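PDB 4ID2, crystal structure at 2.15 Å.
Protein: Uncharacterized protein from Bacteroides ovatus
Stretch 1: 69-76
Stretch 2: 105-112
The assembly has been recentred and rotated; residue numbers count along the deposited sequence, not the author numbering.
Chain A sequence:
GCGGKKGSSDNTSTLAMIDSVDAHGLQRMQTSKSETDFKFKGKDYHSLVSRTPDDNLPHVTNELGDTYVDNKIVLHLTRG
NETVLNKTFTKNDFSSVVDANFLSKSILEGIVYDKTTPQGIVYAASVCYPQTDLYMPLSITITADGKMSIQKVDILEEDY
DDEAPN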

# COMPACT_ATOMS: atom_id res chain seq x y z
N VAL A 69 23.99 4.06 13.24
CA VAL A 69 23.51 4.43 14.58
C VAL A 69 22.05 4.89 14.42
O VAL A 69 21.72 5.59 13.45
CB VAL A 69 24.41 5.48 15.29
CG1 VAL A 69 24.19 6.88 14.74
CG2 VAL A 69 24.15 5.49 16.79
N ASP A 70 21.18 4.45 15.33
CA ASP A 70 19.75 4.78 15.28
C ASP A 70 19.51 6.19 15.86
O ASP A 70 20.41 6.77 16.48
CB ASP A 70 18.95 3.72 16.05
CG ASP A 70 17.48 3.62 15.69
OD1 ASP A 70 17.00 4.47 14.90
OD2 ASP A 70 16.81 2.72 16.21
N ASN A 71 18.31 6.74 15.64
CA ASN A 71 17.97 8.08 16.10
C ASN A 71 16.90 8.11 17.17
O ASN A 71 16.10 7.18 17.30
CB ASN A 71 17.45 8.92 14.91
CG ASN A 71 18.40 8.97 13.74
OD1 ASN A 71 19.44 9.63 13.79
ND2 ASN A 71 18.07 8.27 12.66
N LYS A 72 16.85 9.24 17.89
CA LYS A 72 15.80 9.58 18.84
C LYS A 72 15.12 10.82 18.28
O LYS A 72 15.79 11.61 17.60
CB LYS A 72 16.31 9.80 20.27
CG LYS A 72 17.21 11.02 20.48
CD LYS A 72 17.69 11.10 21.93
CE LYS A 72 18.58 12.30 22.15
NZ LYS A 72 18.98 12.44 23.58
N ILE A 73 13.82 11.01 18.53
CA ILE A 73 13.11 12.19 18.07
C ILE A 73 12.40 12.82 19.25
O ILE A 73 11.50 12.19 19.80
CB ILE A 73 12.14 11.89 16.89
CG1 ILE A 73 12.95 11.53 15.62
CG2 ILE A 73 11.26 13.11 16.61
CD1 ILE A 73 12.18 11.17 14.41
N VAL A 74 12.77 14.05 19.63
CA VAL A 74 12.09 14.76 20.71
C VAL A 74 10.94 15.55 20.09
O VAL A 74 11.20 16.39 19.24
CB VAL A 74 13.05 15.66 21.52
CG1 VAL A 74 12.28 16.45 22.59
CG2 VAL A 74 14.18 14.85 22.15
N LEU A 75 9.70 15.28 20.51
CA LEU A 75 8.52 16.00 20.05
C LEU A 75 8.03 16.85 21.22
O LEU A 75 7.62 16.29 22.23
CB LEU A 75 7.44 15.02 19.54
CG LEU A 75 5.98 15.52 19.39
CD1 LEU A 75 5.88 16.81 18.60
CD2 LEU A 75 5.12 14.49 18.68
N HIS A 76 8.14 18.19 21.12
CA HIS A 76 7.68 19.12 22.15
C HIS A 76 6.48 19.90 21.62
O HIS A 76 6.63 20.81 20.80
CB HIS A 76 8.80 20.08 22.60
CG HIS A 76 8.51 20.79 23.89
ND1 HIS A 76 9.46 21.59 24.49
CD2 HIS A 76 7.40 20.77 24.67
CE1 HIS A 76 8.90 22.05 25.60
NE2 HIS A 76 7.67 21.58 25.76
N LYS A 105 15.76 -4.29 12.28
CA LYS A 105 16.53 -3.96 11.08
C LYS A 105 16.29 -2.52 10.55
O LYS A 105 16.92 -2.15 9.56
CB LYS A 105 16.19 -4.95 9.94
CG LYS A 105 16.52 -6.41 10.23
CD LYS A 105 16.01 -7.31 9.11
CE LYS A 105 16.24 -8.78 9.37
NZ LYS A 105 15.75 -9.62 8.25
N SER A 106 15.41 -1.70 11.19
CA SER A 106 15.08 -0.34 10.71
C SER A 106 15.60 0.76 11.64
O SER A 106 15.99 0.47 12.77
CB SER A 106 13.57 -0.19 10.58
OG SER A 106 12.92 -0.01 11.83
N ILE A 107 15.57 2.04 11.19
CA ILE A 107 15.98 3.19 12.01
C ILE A 107 14.88 4.25 12.01
O ILE A 107 14.25 4.47 10.97
CB ILE A 107 17.35 3.80 11.57
CG1 ILE A 107 17.36 4.22 10.11
CG2 ILE A 107 18.48 2.82 11.87
CD1 ILE A 107 18.57 5.05 9.73
N LEU A 108 14.65 4.93 13.16
CA LEU A 108 13.65 5.98 13.26
C LEU A 108 14.08 7.12 12.34
O LEU A 108 15.16 7.67 12.52
CB LEU A 108 13.47 6.47 14.71
CG LEU A 108 12.38 7.53 14.93
CD1 LEU A 108 11.00 7.03 14.51
CD2 LEU A 108 12.34 8.00 16.37
N GLU A 109 13.27 7.43 11.33
CA GLU A 109 13.60 8.42 10.32
C GLU A 109 13.00 9.78 10.62
O GLU A 109 13.67 10.78 10.39
CB GLU A 109 13.09 7.95 8.94
CG GLU A 109 13.62 8.77 7.77
CD GLU A 109 13.04 8.43 6.41
OE1 GLU A 109 11.86 8.02 6.34
OE2 GLU A 109 13.76 8.62 5.40
N GLY A 110 11.73 9.82 10.97
CA GLY A 110 11.07 11.10 11.16
C GLY A 110 9.69 11.04 11.78
O GLY A 110 9.02 10.01 11.73
N ILE A 111 9.29 12.17 12.39
CA ILE A 111 7.96 12.39 12.98
C ILE A 111 7.58 13.79 12.50
O ILE A 111 8.34 14.74 12.72
CB ILE A 111 7.92 12.21 14.52
CG1 ILE A 111 8.16 10.71 14.89
CG2 ILE A 111 6.57 12.68 15.07
CD1 ILE A 111 8.44 10.41 16.39
N VAL A 112 6.47 13.89 11.77
CA VAL A 112 6.05 15.09 11.04
C VAL A 112 4.61 15.48 11.34
O VAL A 112 3.74 14.64 11.13
CB VAL A 112 6.20 14.69 9.53
CG1 VAL A 112 5.47 15.66 8.60
CG2 VAL A 112 7.67 14.52 9.14

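The two strands run in roughly the same direction, their N-to-C axes 31° apart and 6.6 Å from each other at closest approach. No backbone-to-backbone hydrogen bond joins the two stretches. Instead, two polar side chains at the beginning of the first stretch reach the backbone of Leu108, and apolar side chains take over farther along.

The polar part centres on Asp70. Its CA-to-CB bond points sideways, but with chi1 in the t rotamer the carboxylate comes nearer to the second stretch, and OD1 accepts a hydrogen bond from Leu108 N at 3.0 Å, with an N-H...acceptor angle of 150°. The same OD1 also accepts one from Asn71 N, 2.7 Å away in its own stretch, at 142°. One carboxylate oxygen thus satisfies two backbone donors, one from each stretch. Aspartate suits the place because its short side chain carries an acceptor with more than one lone pair and no competing donor. The approach is close enough that Asp70 OD1 also lies 3.3 Å from Ile107 CA, a packing contact beside the hydrogen bond.

Asn71 supplies the complementary half. Its ND2 donates to Leu108 O over 3.0 Å, again at 150°. An amide side chain is apt here, since a carbonyl oxygen needs a donor and the NH2 group provides one. Leu108 therefore has both backbone polar groups satisfied by side chains of consecutive residues: its N by Asp70 and its O by Asn71. This matters because all three residues are buried, where an unpaired N-H or carbonyl would be costly.

Beyond this pair of bonds the contact is apolar. Ile73, whose CB points toward the second stretch, has the largest area covered in the contact. Its CG1 lies 3.7 Å from CD2 of Leu108, while its CG2 is 3.9 Å from CD1 of Ile111, so the branched side chain packs against two residues of the opposing strand. Leu108 consequently joins the two parts, with its backbone engaged by polar groups and its side chain in the apolar cluster. Ile73 CD1 comes within 3.4 Å of Gly110 CA, a close van der Waals approach to a residue without a side chain. A CB on that glycine would point away from the first stretch, so the missing side chain is not what admits the isoleucine. Farther on, Leu75 CD2 meets Ile111 CG2 at 4.3 Å, a looser contact.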